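Long-range contacts in flagellar hook associated protein type 3 FlgL (Legionella pneumophila subsp. pneumophila, PDB 5YTI), which probably serves as a structural component of the bacterial flagellum, as a flagellin-family protein at the junction between hook and filament: residues A218-Y224 with F269-E273; D159-R163 with A174-D180; Q48-I52 with T369-L373; F62-R66 with A355-N360. The contacts are given in a common frame with arbitrary orientation. Residues are numbered along the deposited sequence.

Contacts 3 and 4 join helix 49-96 to helix 316-374, with centres about 20 Å apart; contact 3 lies farther out, where a cadmium ion sits about 5 Å from the side chain of Ile49. The chain between the two helices holds the other contacts. Contact 2, beside strands 164-168 and 171-174, has its centre about 22 Å from that of contact 4, but nearest atoms are about 5 Å apart; strand 164-168, which follows Arg163, packs against both helices at contact 4. Contact 1 belongs to the beta-rich part across the chain's centre, about 34 Å from contact 2 and 68 Å from contact 3 between centres. Contacts 1 and 2 both touch the second subunit.

Contact 1 of 4, residues A218-Y224 with F269-E273; sequences AFVPDNY and FNGME
The apolar centre is Tyr224 (chi1 m) against Phe269 (chi1 p), a tilted edge-to-face pair at the turn of a beta hairpin: the edge of Phe269 meets the face of Tyr224, centroids 4.9 Å apart, planes at 57°. The selenomethionine Met272 adds a Met-aromatic contact, its SE lying obliquely 5.2 Å from the Tyr224 ring centroid. Strands 266-269 and 272-277 join through Asn270-Gly271, both with positive phi (26/66 and 73/2), a two-residue turn closest to type I', closed by Phe269 N to Met272 O (3.0 Å) and Met272 N to Phe269 O (2.7 Å). The loop 218-223, leading into strand 224-230 at Tyr224, passes across this turn, Phe219 and Gly271 CA atoms 4.0 Å apart; a CB on Gly271 would clash with Phe219 CA. Phe219 CA gives a CA-H...O contact to Asn270 O (3.4 Å). At the polar edge Tyr224 OH donates to Val220 O (2.9 Å) and accepts from Asn270 ND2 at 2.8 Å, nearly linear at 174°.

Contact 2 of 4, residues D159-R163 with A174-D180; sequences DSTQR and AVNDTGD
Two mostly extended segments, irregular at Ser160 and Val175, run antiparallel, their end-to-end directions 171° apart, the second turning into helix 179-184 at its end; they lie at the open end of the hairpin-like pair of strands 164-168 and 171-174. CA atoms face each other at 5.7 Å for Arg163 and Ala174, 6.1 Å for Gln162 and Asn176, and 5.8 Å for Ser160 and Thr178. Sheet-like backbone pairing reaches as far as Val175 N to Arg163 O (3.0 Å), with Ala174 CA also 3.5 Å from Arg163 O. Beyond that point side chains replace main-chain partners. Asn176 (chi1 p) turns its amide so that OD1 accepts from Arg163 N at 3.0 Å, while Gln162, extended at chi2, brings NE2 to Asn176 O at 2.9 Å. Asp177 points away from 159-163 and forms a salt bridge with Arg348 of helix 316-374, tying the loop to the helical part. Asp159 (chi1 p) makes an Asx turn, OD1 accepting from Thr161 N at 2.7 Å, and its carbonyl O lies 3.4 Å from Thr178 CB. Thr178 stands at the N-cap position of helix 179-184 without a capping bond. Asp180 OD2, in the first turn, is salt-bridged to Arg185 of the second subunit. Asp180 OD1 accepts from Thr178 OG1 at a very short 2.4 Å, and Asp180 OD2 from Ser160 OG at 2.7 Å.

Contact 3 of 4, residues Q48-I52 with T369-L373; sequences QIELI and TLKKL
Ile52 (chi1 m, chi2 t) points from the first turn of helix 49-96 toward helix 316-374, where its CD1 lies 3.5 Å from Thr369 CG2 and 4.5 Å from Leu373 CD2, and its CG2 lies 4.2 Å from Leu370 CD2. Thr369 (chi1 m) turns its methyl to this gap, while OG1 is hydrogen-bonded to Ile365 O of its own helix. Leu373 adopts the t, p rotamer, which carries CD2 across to Gln48 CG at 4.0 Å and to Ile49 CB at 4.3 Å. Leu370 (m, t) starts sideways, but CD2 swings in to meet Ile49 CG1 at 4.3 Å. The nearest CA atoms are those of Ile49 and Leu370, 7.8 Å apart. Residues three or four apart put one face of each helix inward, Gln48, Ile49 and Ile52 on one side and Thr369, Leu370 and Leu373 on the other; pairing of the N- and C-terminal helices in this way is characteristic of the flagellin family. The packing is loose and wholly by van der Waals contact, with no hydrogen bond between the segments. Gln48 (chi1 t, chi2 p) bends along the facing helix, its OE1 lying 4.1 Å from Thr369 CG2. Ile49, extended at both chi angles (t, t), has its side chain about 5 Å from a bound cadmium ion.

Contact 4 of 4, residues F62-R66 with A355-N360; sequences FQNNR and AEKANN
The helical segments 62-66 and 355-360 run antiparallel, the angle between their directions 164° and the segment axes 10.4 Å apart at closest approach; the nearest CA atoms, of Gln63 and Asn359, are 7.1 Å apart. Van der Waals contact comes chiefly from Arg66 (chi1 t, chi2 t, then chi3 p), given in one of two deposited conformers, which reaches across until Glu356 CB lies over one face of the guanidinium, 3.5 Å from Arg66 NE. Phe62 contributes CB, 3.6 Å from Asn359 ND2, while its ring leads away and Ala166 packs against its side chain. Gln63 OE1 approaches Asn359 CB at 3.9 Å. This is the paired-helix arrangement of flagellin-family proteins, formed here by the long helices 49-96 and 316-374, with strand 164-168 lying against both. No hydrogen bond joins the two segments; Arg66 NH2 donates to Gln63 OE1 at a very short 2.4 Å, and Asn359 ND2 and Asn65 ND2 donate to Val167 O and Ala166 O of strand 164-168. Among charges and polar groups, Arg66 NE is 4.5 Å from Glu356 OE2, beyond a salt bridge. Arg66 NH1 and Asn359 ND2, 2.9 Å apart, are both donors and form no bond.

Contact 1 of 4, residues A218-Y224 with F269-E273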
loop_
_atom_site.group_PDB
_atom_site.type_symbol
_atom_site.label_atom_id
_atom_site.label_comp_id
_atom_site.label_asym_id
_atom_site.label_seq_id
_atom_site.Cartn_x
_atom_site.Cartn_y
_atom_site.Cartn_z
ATOM N N ALA A 218 -18.826 7.246 2.731
ATOM C CA ALA A 218 -19.152 8.077 1.571
ATOM C C ALA A 218 -18.128 7.936 0.408
ATOM O O ALA A 218 -18.347 8.494 -0.660
ATOM C CB ALA A 218 -19.268 9.529 1.996
ATOM N N PHE A 219 -17.034 7.193 0.634
ATOM C CA PHE A 219 -15.879 7.164 -0.241
ATOM C C PHE A 219 -16.186 6.456 -1.540
ATOM O O PHE A 219 -16.819 5.406 -1.529
ATOM C CB PHE A 219 -14.744 6.422 0.439
ATOM C CG PHE A 219 -13.571 6.141 -0.463
ATOM C CD1 PHE A 219 -12.626 7.112 -0.723
ATOM C CD2 PHE A 219 -13.402 4.889 -1.035
ATOM C CE1 PHE A 219 -11.544 6.836 -1.523
ATOM C CE2 PHE A 219 -12.321 4.609 -1.855
ATOM C CZ PHE A 219 -11.402 5.592 -2.108
ATOM N N VAL A 220 -15.723 7.026 -2.653
ATOM C CA VAL A 220 -15.873 6.383 -3.959
ATOM C C VAL A 220 -14.572 6.444 -4.774
ATOM O O VAL A 220 -14.105 7.521 -5.180
ATOM C CB VAL A 220 -17.026 7.006 -4.791
ATOM C CG1 VAL A 220 -17.136 6.285 -6.126
ATOM C CG2 VAL A 220 -18.340 6.941 -4.033
ATOM N N PRO A 221 -13.981 5.283 -5.025
ATOM C CA PRO A 221 -12.783 5.400 -5.831
ATOM C C PRO A 221 -13.173 5.781 -7.296
ATOM O O PRO A 221 -14.136 5.215 -7.878
ATOM C CB PRO A 221 -12.165 3.995 -5.726
ATOM C CG PRO A 221 -13.327 3.058 -5.428
ATOM C CD PRO A 221 -14.480 3.894 -4.913
ATOM N N ASP A 222 -12.455 6.752 -7.864
ATOM C CA ASP A 222 -12.695 7.200 -9.234
ATOM C C ASP A 222 -11.516 8.039 -9.721
ATOM O O ASP A 222 -10.662 8.450 -8.956
ATOM C CB ASP A 222 -14.001 8.012 -9.305
ATOM C CG ASP A 222 -14.624 8.090 -10.730
ATOM O OD1 ASP A 222 -14.015 7.556 -11.695
ATOM O OD2 ASP A 222 -15.732 8.705 -10.867
ATOM N N ASN A 223 -11.483 8.272 -11.023
ATOM C CA ASN A 223 -10.578 9.234 -11.643
ATOM C C ASN A 223 -11.313 10.576 -11.806
ATOM O O ASN A 223 -12.267 10.735 -12.613
ATOM C CB ASN A 223 -10.118 8.718 -13.003
ATOM C CG ASN A 223 -9.046 7.696 -12.893
ATOM O OD1 ASN A 223 -7.975 8.010 -12.452
ATOM N ND2 ASN A 223 -9.306 6.487 -13.323
ATOM N N TYR A 224 -10.848 11.543 -11.026
ATOM C CA TYR A 224 -11.547 12.804 -10.859
ATOM C C TYR A 224 -10.777 13.891 -11.548
ATOM O O TYR A 224 -9.570 13.848 -11.626
ATOM C CB TYR A 224 -11.714 13.143 -9.356
ATOM C CG TYR A 224 -12.691 12.249 -8.613
ATOM C CD1 TYR A 224 -14.029 12.515 -8.626
ATOM C CD2 TYR A 224 -12.252 11.146 -7.901
ATOM C CE1 TYR A 224 -14.927 11.695 -7.960
ATOM C CE2 TYR A 224 -13.126 10.320 -7.224
ATOM C CZ TYR A 224 -14.474 10.595 -7.247
ATOM O OH TYR A 224 -15.387 9.777 -6.571
ATOM N N PHE A 269 -15.802 15.954 -1.508
ATOM C CA PHE A 269 -16.660 15.120 -2.307
ATOM C C PHE A 269 -16.385 13.637 -2.069
ATOM O O PHE A 269 -15.285 13.220 -1.706
ATOM C CB PHE A 269 -16.529 15.476 -3.802
ATOM C CG PHE A 269 -15.131 15.354 -4.350
ATOM C CD1 PHE A 269 -14.235 16.396 -4.238
ATOM C CD2 PHE A 269 -14.716 14.187 -4.993
ATOM C CE1 PHE A 269 -12.965 16.286 -4.756
ATOM C CE2 PHE A 269 -13.414 14.049 -5.473
ATOM C CZ PHE A 269 -12.543 15.107 -5.362
ATOM N N ASN A 270 -17.413 12.844 -2.322
ATOM C CA ASN A 270 -17.398 11.392 -2.142
ATOM C C ASN A 270 -16.386 10.936 -1.094
ATOM O O ASN A 270 -15.385 10.298 -1.404
ATOM C CB ASN A 270 -17.119 10.710 -3.476
ATOM C CG ASN A 270 -18.250 10.827 -4.442
ATOM O OD1 ASN A 270 -19.375 11.173 -4.078
ATOM N ND2 ASN A 270 -17.968 10.488 -5.690
ATOM N N GLY A 271 -16.642 11.315 0.139
ATOM C CA GLY A 271 -15.797 10.908 1.250
ATOM C C GLY A 271 -14.426 11.529 1.408
ATOM O O GLY A 271 -13.720 11.151 2.323
HETATM N N MSE A 272 -14.028 12.461 0.547
HETATM C CA MSE A 272 -12.650 13.001 0.584
HETATM C C MSE A 272 -12.679 14.484 0.833
HETATM O O MSE A 272 -13.633 15.142 0.433
HETATM C CB MSE A 272 -11.892 12.752 -0.731
HETATM C CG MSE A 272 -11.856 11.299 -1.200
HETATM SE SE MSE A 272 -11.547 11.199 -3.149
HETATM C CE MSE A 272 -11.268 9.276 -3.240
ATOM N N GLU A 273 -11.644 15.019 1.496
ATOM C CA GLU A 273 -11.476 16.475 1.678
ATOM C C GLU A 273 -10.067 16.900 1.238
ATOM O O GLU A 273 -9.125 16.120 1.349
ATOM C CB GLU A 273 -11.749 16.893 3.147
ATOM C CG GLU A 273 -13.245 16.935 3.521
ATOM C CD GLU A 273 -13.543 17.385 4.954
ATOM O OE1 GLU A 273 -12.644 17.979 5.623
ATOM O OE2 GLU A 273 -14.705 17.159 5.401
#

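Contact 2 of 4, residues D159-R163 with A174-D180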
loop_
_atom_site.group_PDB
_atom_site.type_symbol
_atom_site.label_atom_id
_atom_site.label_comp_id
_atom_site.label_asym_id
_atom_site.label_seq_id
_atom_site.Cartn_x
_atom_site.Cartn_y
_atom_site.Cartn_z
ATOM N N ASP A 159 11.267 -12.604 -5.741
ATOM C CA ASP A 159 9.879 -13.101 -5.539
ATOM C C ASP A 159 9.373 -12.722 -4.140
ATOM O O ASP A 159 10.103 -12.088 -3.335
ATOM C CB ASP A 159 9.751 -14.628 -5.787
ATOM C CG ASP A 159 10.449 -15.486 -4.721
ATOM O OD1 ASP A 159 10.541 -15.045 -3.568
ATOM O OD2 ASP A 159 10.893 -16.621 -5.026
ATOM N N SER A 160 8.128 -13.098 -3.850
ATOM C CA SER A 160 7.577 -12.840 -2.522
ATOM C C SER A 160 7.676 -14.008 -1.530
ATOM O O SER A 160 6.797 -14.119 -0.722
ATOM C CB SER A 160 6.104 -12.426 -2.644
ATOM O OG SER A 160 5.922 -11.347 -3.542
ATOM N N THR A 161 8.714 -14.847 -1.553
ATOM C CA THR A 161 8.708 -16.085 -0.764
ATOM C C THR A 161 9.613 -16.099 0.461
ATOM O O THR A 161 10.836 -16.023 0.367
ATOM C CB THR A 161 9.015 -17.307 -1.653
ATOM O OG1 THR A 161 7.943 -17.467 -2.577
ATOM C CG2 THR A 161 9.151 -18.605 -0.849
ATOM N N GLN A 162 8.984 -16.258 1.620
ATOM C CA GLN A 162 9.682 -16.269 2.916
ATOM C C GLN A 162 10.101 -17.685 3.339
ATOM O O GLN A 162 9.330 -18.638 3.253
ATOM C CB GLN A 162 8.793 -15.644 4.017
ATOM C CG GLN A 162 8.522 -14.152 3.854
ATOM C CD GLN A 162 7.681 -13.526 4.978
ATOM O OE1 GLN A 162 6.484 -13.837 5.129
ATOM N NE2 GLN A 162 8.298 -12.617 5.755
ATOM N N ARG A 163 11.328 -17.801 3.814
ATOM C CA ARG A 163 11.775 -19.025 4.458
ATOM C C ARG A 163 11.314 -19.035 5.901
ATOM O O ARG A 163 11.721 -18.184 6.696
ATOM C CB ARG A 163 13.296 -19.156 4.405
ATOM C CG ARG A 163 13.804 -19.879 3.162
ATOM C CD ARG A 163 15.289 -20.247 3.273
ATOM N NE ARG A 163 16.071 -19.240 4.010
ATOM C CZ ARG A 163 16.248 -17.962 3.641
ATOM N NH1 ARG A 163 16.986 -17.148 4.400
ATOM N NH2 ARG A 163 15.692 -17.481 2.530
ATOM N N ALA A 174 9.552 -16.633 10.340
ATOM C CA ALA A 174 10.111 -16.178 9.056
ATOM C C ALA A 174 11.459 -15.497 9.269
ATOM O O ALA A 174 11.564 -14.637 10.129
ATOM C CB ALA A 174 9.142 -15.233 8.357
ATOM N N VAL A 175 12.476 -15.862 8.490
ATOM C CA VAL A 175 13.807 -15.340 8.744
ATOM C C VAL A 175 14.233 -14.305 7.736
ATOM O O VAL A 175 15.408 -13.941 7.689
ATOM C CB VAL A 175 14.870 -16.442 8.763
ATOM C CG1 VAL A 175 14.488 -17.515 9.756
ATOM C CG2 VAL A 175 15.058 -17.035 7.379
ATOM N N ASN A 176 13.297 -13.833 6.925
ATOM C CA ASN A 176 13.589 -12.781 5.958
ATOM C C ASN A 176 12.339 -12.038 5.606
ATOM O O ASN A 176 11.227 -12.451 5.947
ATOM C CB ASN A 176 14.211 -13.358 4.674
ATOM C CG ASN A 176 13.259 -14.238 3.891
ATOM O OD1 ASN A 176 12.701 -15.197 4.401
ATOM N ND2 ASN A 176 13.097 -13.927 2.631
ATOM N N ASP A 177 12.534 -10.918 4.926
ATOM C CA ASP A 177 11.444 -10.222 4.256
ATOM C C ASP A 177 11.824 -10.055 2.785
ATOM O O ASP A 177 12.961 -10.352 2.400
ATOM C CB ASP A 177 11.176 -8.875 4.902
ATOM C CG ASP A 177 10.720 -8.988 6.343
ATOM O OD1 ASP A 177 11.591 -9.062 7.238
ATOM O OD2 ASP A 177 9.489 -8.952 6.593
ATOM N N THR A 178 10.880 -9.606 1.958
ATOM C CA THR A 178 11.151 -9.505 0.529
ATOM C C THR A 178 10.900 -8.116 -0.026
ATOM O O THR A 178 10.023 -7.393 0.436
ATOM C CB THR A 178 10.391 -10.583 -0.288
ATOM O OG1 THR A 178 8.977 -10.342 -0.269
ATOM C CG2 THR A 178 10.693 -11.949 0.283
ATOM N N GLY A 179 11.686 -7.770 -1.040
ATOM C CA GLY A 179 11.796 -6.400 -1.548
ATOM C C GLY A 179 10.495 -5.837 -2.043
ATOM O O GLY A 179 10.266 -4.629 -1.940
ATOM N N ASP A 180 9.640 -6.710 -2.570
ATOM C CA ASP A 180 8.331 -6.284 -3.047
ATOM C C ASP A 180 7.522 -5.766 -1.866
ATOM O O ASP A 180 6.835 -4.762 -1.967
ATOM C CB ASP A 180 7.588 -7.419 -3.750
ATOM C CG ASP A 180 7.139 -8.509 -2.778
ATOM O OD1 ASP A 180 8.030 -9.095 -2.105
ATOM O OD2 ASP A 180 5.909 -8.765 -2.685
#

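Contact 3 of 4, residues Q48-I52 with T369-L373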
loop_
_atom_site.group_PDB
_atom_site.type_symbol
_atom_site.label_atom_id
_atom_site.label_comp_id
_atom_site.label_asym_id
_atom_site.label_seq_id
_atom_site.Cartn_x
_atom_site.Cartn_y
_atom_site.Cartn_z
ATOM N N GLN A 48 11.955 -45.928 22.498
ATOM C CA GLN A 48 12.086 -45.067 23.703
ATOM C C GLN A 48 13.429 -44.351 23.726
ATOM O O GLN A 48 13.468 -43.146 23.508
ATOM C CB GLN A 48 11.875 -45.848 25.010
ATOM C CG GLN A 48 11.795 -44.961 26.258
ATOM C CD GLN A 48 10.669 -43.925 26.202
ATOM O OE1 GLN A 48 10.739 -42.884 26.857
ATOM N NE2 GLN A 48 9.628 -44.208 25.415
ATOM N N ILE A 49 14.522 -45.065 23.979
ATOM C CA ILE A 49 15.831 -44.414 24.015
ATOM C C ILE A 49 16.282 -43.946 22.632
ATOM O O ILE A 49 16.842 -42.869 22.515
ATOM C CB ILE A 49 16.925 -45.298 24.644
ATOM C CG1 ILE A 49 18.178 -44.468 24.965
ATOM C CG2 ILE A 49 17.276 -46.471 23.731
ATOM C CD1 ILE A 49 19.240 -45.261 25.689
ATOM N N GLU A 50 16.043 -44.731 21.585
ATOM C CA GLU A 50 16.368 -44.281 20.225
ATOM C C GLU A 50 15.450 -43.108 19.846
ATOM O O GLU A 50 15.817 -42.273 19.020
ATOM C CB GLU A 50 16.273 -45.438 19.203
ATOM C CG GLU A 50 16.594 -45.077 17.744
ATOM C CD GLU A 50 18.012 -44.539 17.522
ATOM O OE1 GLU A 50 18.991 -45.126 18.054
ATOM O OE2 GLU A 50 18.156 -43.524 16.798
ATOM N N LEU A 51 14.264 -43.054 20.460
ATOM C CA LEU A 51 13.316 -41.942 20.267
ATOM C C LEU A 51 13.813 -40.638 20.902
ATOM O O LEU A 51 13.785 -39.590 20.272
ATOM C CB LEU A 51 11.919 -42.283 20.818
ATOM C CG LEU A 51 10.942 -42.922 19.826
ATOM C CD1 LEU A 51 9.653 -43.277 20.564
ATOM C CD2 LEU A 51 10.685 -42.026 18.608
ATOM N N ILE A 52 14.271 -40.717 22.146
ATOM C CA ILE A 52 14.878 -39.580 22.810
ATOM C C ILE A 52 16.163 -39.144 22.106
ATOM O O ILE A 52 16.303 -37.978 21.760
ATOM C CB ILE A 52 15.189 -39.894 24.258
ATOM C CG1 ILE A 52 13.911 -40.227 25.005
ATOM C CG2 ILE A 52 15.802 -38.674 24.904
ATOM C CD1 ILE A 52 14.167 -40.766 26.390
ATOM N N THR A 369 14.272 -37.683 31.649
ATOM C CA THR A 369 13.770 -38.951 31.089
ATOM C C THR A 369 14.943 -39.952 30.903
ATOM O O THR A 369 14.763 -41.154 31.126
ATOM C CB THR A 369 12.957 -38.740 29.762
ATOM O OG1 THR A 369 11.880 -37.826 29.982
ATOM C CG2 THR A 369 12.338 -40.033 29.258
ATOM N N LEU A 370 16.135 -39.475 30.532
ATOM C CA LEU A 370 17.306 -40.367 30.471
ATOM C C LEU A 370 17.767 -40.812 31.864
ATOM O O LEU A 370 17.942 -42.003 32.067
ATOM C CB LEU A 370 18.481 -39.738 29.701
ATOM C CG LEU A 370 18.386 -39.608 28.173
ATOM C CD1 LEU A 370 19.632 -38.911 27.661
ATOM C CD2 LEU A 370 18.213 -40.946 27.467
ATOM N N LYS A 371 17.957 -39.871 32.804
ATOM C CA LYS A 371 18.325 -40.206 34.197
ATOM C C LYS A 371 17.351 -41.233 34.804
ATOM O O LYS A 371 17.796 -42.248 35.334
ATOM C CB LYS A 371 18.407 -38.956 35.086
ATOM N N LYS A 372 16.037 -40.977 34.687
ATOM C CA LYS A 372 14.952 -41.861 35.205
ATOM C C LYS A 372 14.726 -43.150 34.396
ATOM O O LYS A 372 14.009 -44.051 34.840
ATOM C CB LYS A 372 13.610 -41.098 35.289
ATOM N N LEU A 373 15.312 -43.225 33.204
ATOM C CA LEU A 373 15.218 -44.412 32.352
ATOM C C LEU A 373 16.462 -45.268 32.477
ATOM O O LEU A 373 16.404 -46.485 32.329
ATOM C CB LEU A 373 15.052 -44.008 30.892
ATOM C CG LEU A 373 14.853 -45.132 29.880
ATOM C CD1 LEU A 373 13.458 -45.732 30.007
ATOM C CD2 LEU A 373 15.089 -44.588 28.481
#

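Contact 4 of 4, residues F62-R66 with A355-N360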
loop_
_atom_site.group_PDB
_atom_site.type_symbol
_atom_site.label_atom_id
_atom_site.label_comp_id
_atom_site.label_asym_id
_atom_site.label_seq_id
_atom_site.Cartn_x
_atom_site.Cartn_y
_atom_site.Cartn_z
ATOM N N PHE A 62 16.620 -27.346 16.091
ATOM C CA PHE A 62 15.717 -26.278 16.508
ATOM C C PHE A 62 16.518 -25.108 17.134
ATOM O O PHE A 62 16.297 -23.949 16.772
ATOM C CB PHE A 62 14.630 -26.798 17.496
ATOM C CG PHE A 62 13.586 -27.749 16.890
ATOM C CD1 PHE A 62 13.464 -27.953 15.504
ATOM C CD2 PHE A 62 12.680 -28.414 17.733
ATOM C CE1 PHE A 62 12.499 -28.820 14.988
ATOM C CE2 PHE A 62 11.723 -29.276 17.217
ATOM C CZ PHE A 62 11.635 -29.482 15.845
ATOM N N GLN A 63 17.451 -25.414 18.047
ATOM C CA GLN A 63 18.391 -24.405 18.608
ATOM C C GLN A 63 19.335 -23.772 17.549
ATOM O O GLN A 63 19.578 -22.567 17.582
ATOM C CB GLN A 63 19.238 -24.989 19.766
ATOM C CG GLN A 63 18.468 -25.799 20.806
ATOM C CD GLN A 63 18.912 -25.534 22.227
ATOM O OE1 GLN A 63 18.621 -24.463 22.783
ATOM N NE2 GLN A 63 19.594 -26.510 22.837
ATOM N N ASN A 64 19.866 -24.588 16.634
ATOM C CA ASN A 64 20.693 -24.102 15.520
ATOM C C ASN A 64 19.846 -23.173 14.630
ATOM O O ASN A 64 20.221 -22.030 14.375
ATOM C CB ASN A 64 21.273 -25.292 14.717
ATOM C CG ASN A 64 22.578 -24.955 13.968
ATOM O OD1 ASN A 64 23.650 -24.781 14.585
ATOM N ND2 ASN A 64 22.502 -24.916 12.626
ATOM N N ASN A 65 18.683 -23.643 14.196
ATOM C CA ASN A 65 17.784 -22.804 13.408
ATOM C C ASN A 65 17.435 -21.444 14.079
ATOM O O ASN A 65 17.344 -20.414 13.376
ATOM C CB ASN A 65 16.505 -23.578 13.057
ATOM C CG ASN A 65 16.687 -24.517 11.877
ATOM O OD1 ASN A 65 17.715 -24.504 11.200
ATOM N ND2 ASN A 65 15.672 -25.340 11.626
ATOM N N ARG A 66 17.228 -21.463 15.409
ATOM C CA ARG A 66 16.922 -20.252 16.196
ATOM C C ARG A 66 18.117 -19.311 16.208
ATOM O O ARG A 66 18.001 -18.167 15.803
ATOM C CB ARG A 66 16.525 -20.602 17.641
ATOM C CG ARG A 66 16.644 -19.443 18.629
ATOM C CD ARG A 66 16.368 -19.860 20.077
ATOM N NE ARG A 66 17.498 -20.559 20.699
ATOM C CZ ARG A 66 17.490 -21.844 21.062
ATOM N NH1 ARG A 66 16.414 -22.578 20.902
ATOM N NH2 ARG A 66 18.561 -22.389 21.602
ATOM N N ALA A 355 11.407 -19.099 22.246
ATOM C CA ALA A 355 11.839 -20.435 21.881
ATOM C C ALA A 355 13.152 -20.886 22.578
ATOM O O ALA A 355 13.320 -22.070 22.850
ATOM C CB ALA A 355 11.960 -20.533 20.369
ATOM N N GLU A 356 14.065 -19.959 22.876
ATOM C CA GLU A 356 15.333 -20.301 23.566
ATOM C C GLU A 356 15.084 -20.845 24.990
ATOM O O GLU A 356 15.814 -21.738 25.437
ATOM C CB GLU A 356 16.302 -19.086 23.587
ATOM C CG GLU A 356 17.748 -19.353 24.021
ATOM C CD GLU A 356 18.689 -18.170 23.757
ATOM O OE1 GLU A 356 18.219 -17.019 23.553
ATOM O OE2 GLU A 356 19.921 -18.387 23.757
ATOM N N LYS A 357 14.060 -20.316 25.683
ATOM C CA LYS A 357 13.680 -20.793 27.031
ATOM C C LYS A 357 12.907 -22.114 26.946
ATOM O O LYS A 357 13.016 -22.962 27.844
ATOM C CB LYS A 357 12.846 -19.753 27.808
ATOM C CG LYS A 357 12.385 -20.219 29.196
ATOM N N ALA A 358 12.138 -22.282 25.868
ATOM C CA ALA A 358 11.274 -23.452 25.692
ATOM C C ALA A 358 12.031 -24.683 25.181
ATOM O O ALA A 358 11.591 -25.812 25.389
ATOM C CB ALA A 358 10.135 -23.121 24.747
ATOM N N ASN A 359 13.148 -24.466 24.486
ATOM C CA ASN A 359 14.015 -25.566 24.047
ATOM C C ASN A 359 14.982 -25.990 25.162
ATOM O O ASN A 359 15.399 -27.128 25.217
ATOM C CB ASN A 359 14.778 -25.185 22.769
ATOM C CG ASN A 359 13.878 -25.150 21.537
ATOM O OD1 ASN A 359 12.712 -25.551 21.592
ATOM N ND2 ASN A 359 14.417 -24.687 20.420
ATOM N N ASN A 360 15.343 -25.087 26.066
ATOM C CA ASN A 360 16.126 -25.517 27.218
ATOM C C ASN A 360 15.184 -26.186 28.253
ATOM O O ASN A 360 15.667 -26.908 29.113
ATOM C CB ASN A 360 16.996 -24.374 27.825
ATOM C CG ASN A 360 18.391 -24.240 27.158
ATOM O OD1 ASN A 360 19.089 -25.237 26.879
ATOM N ND2 ASN A 360 18.806 -22.988 26.922
#